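4-hydroxy-tetrahydrodipicolinate synthase (Thermotoga maritima, PDB 1O5K) probably catalyses the condensation of pyruvate with aspartate-beta-semialdehyde to 4-hydroxy-tetrahydrodipicolinate, a step of lysine biosynthesis by the diaminopimelate pathway. Local coordinates at residues Y127-Y130 with K131-E135; A88-S92 with T93-L97; N153-P156 with E157-A160. All coordinates share one frame; numbering follows the deposited sequence.

Contact 1: residues Y127-Y130 with K131-E135; sequences YQHY and KYISE
His129 and Ile133, one helical turn apart, meet through different first torsions: the imidazole swings away from its own backbone N (chi1 176°), whereas Ile133 carries CG1 beside its N (chi1 -58°) and sends CD1 back along the helix 123-134. CD1 settles over one face of the imidazole, 3.7 Å from the ring centroid of His129 and displaced toward the NE2 rim, a CH-pi contact. The same methyl lies 3.3 Å from His129 O, touching carbonyl as well as ring. That carbonyl takes the Ile133 N-H in an ordinary helical bond, one of four i to i+4 bonds that join 127-130 to 131-135; the shortest is Ser134 N to Tyr130 O at 2.8 Å. On another side of the helix Lys131 bends at its last two torsions and runs beside Gln128, while its NZ comes to 4.0 Å from Tyr127 CE2, oblique to the phenol ring. Lys131 and Gln128 were each modelled in two conformers, and the very short approach of their polar ends makes the detail of that pairing doubtful. The ring of Tyr130 has His129 CD2 over its centre, 4.0 Å above the plane, and its OH bonds to Val113 O of strand 110-114. Tyr127 OH is held by Asp165, with Arg161 in a cation-pi contact with the ring, while Gln128 and His129 pack on Leu283 and Pro284 of the second subunit. The imidazole is thus held in two ways: the Ile133 methyl covers a face, and ND1 is hydrogen-bonded to Thr93 OG1. Methyl and hydrogen bond together restrict rotation of the ring.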
loop_
_atom_site.group_PDB
_atom_site.type_symbol
_atom_site.label_atom_id
_atom_site.label_comp_id
_atom_site.label_asym_id
_atom_site.label_seq_id
_atom_site.Cartn_x
_atom_site.Cartn_y
_atom_site.Cartn_z
ATOM N N TYR A 127 -12.118 10.723 19.427
ATOM C CA TYR A 127 -12.739 10.544 20.723
ATOM C C TYR A 127 -13.513 11.788 21.124
ATOM O O TYR A 127 -14.686 11.677 21.524
ATOM C CB TYR A 127 -11.675 10.219 21.752
ATOM C CG TYR A 127 -12.205 10.058 23.135
ATOM C CD1 TYR A 127 -12.871 8.903 23.511
ATOM C CD2 TYR A 127 -12.023 11.034 24.066
ATOM C CE1 TYR A 127 -13.343 8.747 24.838
ATOM C CE2 TYR A 127 -12.507 10.909 25.386
ATOM C CZ TYR A 127 -13.172 9.752 25.758
ATOM O OH TYR A 127 -13.607 9.614 27.087
ATOM N N GLN A 128 -12.866 12.963 21.044
ATOM C CA GLN A 128 -13.522 14.210 21.437
ATOM C C GLN A 128 -14.769 14.536 20.604
ATOM O O GLN A 128 -15.739 15.070 21.150
ATOM C CB GLN A 128 -12.519 15.381 21.480
ATOM C CG GLN A 128 -11.513 15.268 22.598
ATOM C CD GLN A 128 -12.126 15.429 23.966
ATOM O OE1 GLN A 128 -13.211 15.987 24.101
ATOM N NE2 GLN A 128 -11.427 14.955 24.992
ATOM N N HIS A 129 -14.712 14.239 19.293
ATOM C CA HIS A 129 -15.833 14.412 18.363
ATOM C C HIS A 129 -17.055 13.613 18.829
ATOM O O HIS A 129 -18.114 14.177 19.014
ATOM C CB HIS A 129 -15.379 13.993 16.958
ATOM C CG HIS A 129 -16.436 14.014 15.908
ATOM N ND1 HIS A 129 -16.878 15.173 15.295
ATOM C CD2 HIS A 129 -17.057 12.990 15.279
ATOM C CE1 HIS A 129 -17.747 14.850 14.344
ATOM N NE2 HIS A 129 -17.879 13.532 14.322
ATOM N N TYR A 130 -16.872 12.307 19.045
ATOM C CA TYR A 130 -17.979 11.431 19.474
ATOM C C TYR A 130 -18.430 11.776 20.894
ATOM O O TYR A 130 -19.625 11.718 21.190
ATOM C CB TYR A 130 -17.566 9.979 19.342
ATOM C CG TYR A 130 -17.507 9.542 17.892
ATOM C CD1 TYR A 130 -18.690 9.395 17.145
ATOM C CD2 TYR A 130 -16.294 9.326 17.235
ATOM C CE1 TYR A 130 -18.618 9.102 15.797
ATOM C CE2 TYR A 130 -16.251 8.978 15.912
ATOM C CZ TYR A 130 -17.423 8.870 15.200
ATOM O OH TYR A 130 -17.366 8.531 13.845
ATOM N N LYS A 131 -17.492 12.168 21.757
ATOM C CA LYS A 131 -17.861 12.566 23.119
ATOM C C LYS A 131 -18.783 13.792 23.117
ATOM O O LYS A 131 -19.820 13.856 23.816
ATOM C CB LYS A 131 -16.625 12.886 23.946
ATOM C CG LYS A 131 -16.995 13.208 25.393
ATOM C CD LYS A 131 -15.886 12.920 26.366
ATOM C CE LYS A 131 -15.133 14.172 26.769
ATOM N NZ LYS A 131 -14.178 14.549 25.717
ATOM N N TYR A 132 -18.366 14.800 22.378
ATOM C CA TYR A 132 -19.132 16.033 22.249
ATOM C C TYR A 132 -20.551 15.731 21.826
ATOM O O TYR A 132 -21.510 16.229 22.418
ATOM C CB TYR A 132 -18.504 16.980 21.242
ATOM C CG TYR A 132 -19.171 18.345 21.155
ATOM C CD1 TYR A 132 -18.834 19.364 22.043
ATOM C CD2 TYR A 132 -20.121 18.619 20.179
ATOM C CE1 TYR A 132 -19.437 20.631 21.960
ATOM C CE2 TYR A 132 -20.737 19.864 20.106
ATOM C CZ TYR A 132 -20.375 20.860 20.988
ATOM O OH TYR A 132 -20.966 22.093 20.909
ATOM N N ILE A 133 -20.692 14.905 20.799
ATOM C CA ILE A 133 -22.014 14.560 20.286
ATOM C C ILE A 133 -22.841 13.721 21.273
ATOM O O ILE A 133 -24.003 14.027 21.577
ATOM C CB ILE A 133 -21.870 13.849 18.942
ATOM C CG1 ILE A 133 -21.116 14.753 17.938
ATOM C CG2 ILE A 133 -23.203 13.483 18.418
ATOM C CD1 ILE A 133 -20.498 14.014 16.746
ATOM N N SER A 134 -22.194 12.702 21.809
ATOM C CA SER A 134 -22.796 11.776 22.781
ATOM C C SER A 134 -23.375 12.532 23.978
ATOM O O SER A 134 -24.445 12.192 24.458
ATOM C CB SER A 134 -21.736 10.732 23.200
ATOM O OG SER A 134 -22.090 10.001 24.367
ATOM N N GLU A 135 -22.654 13.536 24.468
ATOM C CA GLU A 135 -23.060 14.266 25.692
ATOM C C GLU A 135 -24.251 15.173 25.413
ATOM O O GLU A 135 -24.816 15.744 26.334
ATOM C CB GLU A 135 -21.898 15.091 26.257
ATOM C CG GLU A 135 -20.710 14.250 26.692
ATOM C CD GLU A 135 -19.510 15.088 27.178
ATOM O OE1 GLU A 135 -19.310 16.256 26.692
ATOM O OE2 GLU A 135 -18.738 14.541 28.002
#

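Contact 2: residues A88-S92 with T93-L97; sequences AGTNS and TEKTL
Thr96 folds back from the first turn of helix 93-106 onto the loop before it: CB and OG1 meet Ser92 and Thr90, while CG2 meets Ala88 and Gly89. CB lies 3.3 Å from Ser92 O. From there OG1 turns back beside the Thr96 backbone N (chi1 -66°), where it donates to Ser92 O at 2.8 Å and accepts from Thr90 N at 2.9 Å. Thr96 N also reaches Ser92 O, from the opposite face of that carbonyl's plane to OG1, which stands above it; the carbonyl is therefore gripped by two donors of a single residue. The other branch, CG2, goes anti to the backbone N and rests 3.4 Å from Ala88 O and 3.9 Å from Gly89 CA. An alanine here would remove both branches, probably leaving Thr90 N without its acceptor and opening a gap beside Ala88 and Gly89. Ser92 is the N-cap: its OG, extended away from its own N, receives the N-H of Lys95 at 3.2 Å in a nearly straight bond (170°). Just before it, Thr90 OG1 accepts from Ser92 N, 3.3 Å away, and faces Lys95 CB. Farther along, Lys95 NZ forms a salt bridge with Glu64, while Asn91 and Ser92 pack on Pro60 of the second subunit. Asn91 also touches Tyr118, predicted to belong to the catalytic proton relay. An ST turn thus leads into a serine N-cap where the loop after strand 84-87 enters its helix, at the strand-to-helix connection of a TIM-barrel beta-alpha unit.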
loop_
_atom_site.group_PDB
_atom_site.type_symbol
_atom_site.label_atom_id
_atom_site.label_comp_id
_atom_site.label_asym_id
_atom_site.label_seq_id
_atom_site.Cartn_x
_atom_site.Cartn_y
_atom_site.Cartn_z
ATOM N N ALA A 88 -25.691 11.002 9.748
ATOM C CA ALA A 88 -25.682 12.357 10.252
ATOM C C ALA A 88 -24.260 12.880 10.523
ATOM O O ALA A 88 -24.092 13.871 11.218
ATOM C CB ALA A 88 -26.506 12.439 11.509
ATOM N N GLY A 89 -23.247 12.208 10.009
ATOM C CA GLY A 89 -21.862 12.587 10.307
ATOM C C GLY A 89 -21.318 13.537 9.251
ATOM O O GLY A 89 -21.555 13.346 8.056
ATOM N N THR A 90 -20.598 14.561 9.678
ATOM C CA THR A 90 -19.805 15.380 8.756
ATOM C C THR A 90 -18.408 15.558 9.354
ATOM O O THR A 90 -18.066 14.974 10.370
ATOM C CB THR A 90 -20.451 16.764 8.439
ATOM O OG1 THR A 90 -20.261 17.718 9.533
ATOM C CG2 THR A 90 -21.952 16.663 8.280
ATOM N N ASN A 91 -17.611 16.383 8.726
ATOM C CA ASN A 91 -16.239 16.600 9.244
ATOM C C ASN A 91 -16.102 17.806 10.149
ATOM O O ASN A 91 -14.960 18.158 10.557
ATOM C CB ASN A 91 -15.241 16.562 8.085
ATOM C CG ASN A 91 -15.434 17.658 7.087
ATOM O OD1 ASN A 91 -16.418 18.419 7.137
ATOM N ND2 ASN A 91 -14.501 17.725 6.091
ATOM N N SER A 92 -17.231 18.405 10.521
ATOM C CA SER A 92 -17.281 19.419 11.578
ATOM C C SER A 92 -18.080 18.864 12.764
ATOM O O SER A 92 -19.186 18.416 12.599
ATOM C CB SER A 92 -17.943 20.669 11.075
ATOM O OG SER A 92 -18.413 21.429 12.163
ATOM N N THR A 93 -17.519 18.960 13.967
ATOM C CA THR A 93 -18.201 18.418 15.147
ATOM C C THR A 93 -19.519 19.202 15.399
ATOM O O THR A 93 -20.580 18.620 15.734
ATOM C CB THR A 93 -17.232 18.481 16.345
ATOM O OG1 THR A 93 -16.059 17.690 16.016
ATOM C CG2 THR A 93 -17.882 17.838 17.612
ATOM N N GLU A 94 -19.460 20.520 15.204
ATOM C CA GLU A 94 -20.615 21.380 15.440
ATOM C C GLU A 94 -21.726 21.044 14.474
ATOM O O GLU A 94 -22.883 20.910 14.852
ATOM C CB GLU A 94 -20.219 22.857 15.281
ATOM C CG GLU A 94 -21.288 23.842 15.664
ATOM C CD GLU A 94 -20.752 25.273 15.663
ATOM O OE1 GLU A 94 -21.326 26.127 14.940
ATOM O OE2 GLU A 94 -19.750 25.524 16.380
ATOM N N LYS A 95 -21.373 20.910 13.217
ATOM C CA LYS A 95 -22.382 20.655 12.180
ATOM C C LYS A 95 -22.935 19.253 12.308
ATOM O O LYS A 95 -24.111 19.042 12.078
ATOM C CB LYS A 95 -21.805 20.798 10.773
ATOM C CG LYS A 95 -22.834 20.549 9.636
ATOM C CD LYS A 95 -24.001 21.513 9.690
ATOM C CE LYS A 95 -25.183 21.028 8.819
ATOM N NZ LYS A 95 -26.293 22.044 8.733
ATOM N N THR A 96 -22.104 18.316 12.737
ATOM C CA THR A 96 -22.554 16.948 12.985
ATOM C C THR A 96 -23.619 16.924 14.072
ATOM O O THR A 96 -24.659 16.298 13.927
ATOM C CB THR A 96 -21.368 16.050 13.362
ATOM O OG1 THR A 96 -20.455 15.900 12.258
ATOM C CG2 THR A 96 -21.853 14.646 13.633
ATOM N N LEU A 97 -23.394 17.633 15.169
ATOM C CA LEU A 97 -24.394 17.692 16.213
ATOM C C LEU A 97 -25.717 18.238 15.678
ATOM O O LEU A 97 -26.777 17.727 15.998
ATOM C CB LEU A 97 -23.877 18.484 17.407
ATOM C CG LEU A 97 -24.901 18.598 18.557
ATOM C CD1 LEU A 97 -25.395 17.205 19.031
ATOM C CD2 LEU A 97 -24.304 19.393 19.649
#

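Contact 3: residues N153-P156 with E157-A160; sequences NVLP and ETAA
Leu155 and Thr158 meet at the start of helix 156-165, where Leu155 holds the N-cap position. Its carbonyl O accepts from two backbone groups: Ala159 N at 2.9 Å in a nearly straight bond (165°), and Thr158 N at the same distance but at a poor angle, a weak bond. Pro156 O continues the pattern with Ala160 N, also at 2.9 Å, the donor lying close to the C=O axis. Around this backbone core, Val154 CG1 is anti to its own N (chi1 -174°), a torsion that carries the methyl against the first turn, 3.9 Å from Thr158 CB and 4.1 Å from Ala159 CB. The exposed Glu157 bends at chi2 so that its carboxylate lies alongside the proline ring: OE2 comes to 3.5 Å from Pro156 CD, with Leu155 CB also beside it, while OE1 faces Leu155 CD1. These are contacts of a carboxylate with aliphatic carbons. Proline in the first turn suits its place, since its N carries no hydrogen and a helix start demands none there. A second shell fixes the entry. Gln123 OE1 bonds to both Thr158 OG1 and Leu155 N, tying the threonine to the cap residue, and its NE2 holds Asn153 O. Asn145 and Gln181 grip Val154 through its N and O. Beyond them, Pro156 lies against Gln181, Arg184 and Thr185 of helix 179-192, with Ala159 touching Thr189 farther along it; Val154 faces Thr115, so this helix start is lodged between a neighbouring barrel helix and the loop that follows strand 110-114.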
loop_
_atom_site.group_PDB
_atom_site.type_symbol
_atom_site.label_atom_id
_atom_site.label_comp_id
_atom_site.label_asym_id
_atom_site.label_seq_id
_atom_site.Cartn_x
_atom_site.Cartn_y
_atom_site.Cartn_z
ATOM N N ASN A 153 -8.465 6.078 9.890
ATOM C CA ASN A 153 -8.896 4.809 10.470
ATOM C C ASN A 153 -9.042 4.943 11.987
ATOM O O ASN A 153 -8.089 5.393 12.658
ATOM C CB ASN A 153 -7.866 3.736 10.180
ATOM C CG ASN A 153 -8.286 2.399 10.712
ATOM O OD1 ASN A 153 -9.375 1.960 10.443
ATOM N ND2 ASN A 153 -7.406 1.749 11.505
ATOM N N VAL A 154 -10.189 4.533 12.517
ATOM C CA VAL A 154 -10.386 4.431 13.991
ATOM C C VAL A 154 -9.657 3.207 14.466
ATOM O O VAL A 154 -10.017 2.088 14.077
ATOM C CB VAL A 154 -11.867 4.234 14.431
ATOM C CG1 VAL A 154 -11.986 4.291 15.949
ATOM C CG2 VAL A 154 -12.779 5.265 13.809
ATOM N N LEU A 155 -8.656 3.387 15.316
ATOM C CA LEU A 155 -7.931 2.233 15.812
ATOM C C LEU A 155 -8.866 1.458 16.715
ATOM O O LEU A 155 -9.714 2.075 17.366
ATOM C CB LEU A 155 -6.708 2.656 16.617
ATOM C CG LEU A 155 -5.602 3.330 15.854
ATOM C CD1 LEU A 155 -4.567 3.796 16.821
ATOM C CD2 LEU A 155 -4.971 2.415 14.767
ATOM N N PRO A 156 -8.769 0.131 16.743
ATOM C CA PRO A 156 -9.562 -0.684 17.661
ATOM C C PRO A 156 -9.523 -0.156 19.103
ATOM O O PRO A 156 -10.557 -0.070 19.759
ATOM C CB PRO A 156 -8.955 -2.102 17.471
ATOM C CG PRO A 156 -8.514 -2.046 15.993
ATOM C CD PRO A 156 -7.964 -0.697 15.813
ATOM N N GLU A 157 -8.354 0.255 19.575
ATOM C CA GLU A 157 -8.243 0.743 20.949
ATOM C C GLU A 157 -9.062 1.999 21.151
ATOM O O GLU A 157 -9.535 2.260 22.272
ATOM C CB GLU A 157 -6.786 0.991 21.328
ATOM C CG GLU A 157 -5.885 -0.176 20.914
ATOM C CD GLU A 157 -5.232 0.058 19.534
ATOM O OE1 GLU A 157 -4.205 0.788 19.468
ATOM O OE2 GLU A 157 -5.730 -0.449 18.513
ATOM N N THR A 158 -9.149 2.813 20.099
ATOM C CA THR A 158 -9.912 4.071 20.142
ATOM C C THR A 158 -11.382 3.719 20.155
ATOM O O THR A 158 -12.121 4.248 20.962
ATOM C CB THR A 158 -9.589 4.973 18.971
ATOM O OG1 THR A 158 -8.210 5.287 18.959
ATOM C CG2 THR A 158 -10.286 6.300 19.075
ATOM N N ALA A 159 -11.809 2.777 19.302
ATOM C CA ALA A 159 -13.207 2.317 19.382
ATOM C C ALA A 159 -13.563 1.755 20.754
ATOM O O ALA A 159 -14.665 1.971 21.231
ATOM C CB ALA A 159 -13.512 1.250 18.311
ATOM N N ALA A 160 -12.637 1.040 21.381
ATOM C CA ALA A 160 -12.886 0.433 22.696
ATOM C C ALA A 160 -13.013 1.527 23.723
ATOM O O ALA A 160 -13.742 1.398 24.714
ATOM C CB ALA A 160 -11.744 -0.509 23.110
#

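In the fold
Along the chain the three contacts come in series, none nested in or crossing another, and each spans a single continuous stretch. Contact 2 comes first, closing the turn from the loop after strand 84-87 into helix 93-106. Contact 1 follows in helix 123-134, the helix of the unit joining strands 110-114 and 141-144. Contact 3 closes the entry into helix 156-165. Contacts 1 and 2 touch directly, Ile133 CD1 lying 3.5 Å from Thr96 CG2, and both reach the second subunit. Contact 3 stays about 5 Å from contact 1 at the nearest atoms. They lie on helices 93-106, 123-134 and 156-165 of the TIM barrel, the first two tied directly by contacts 1 and 2.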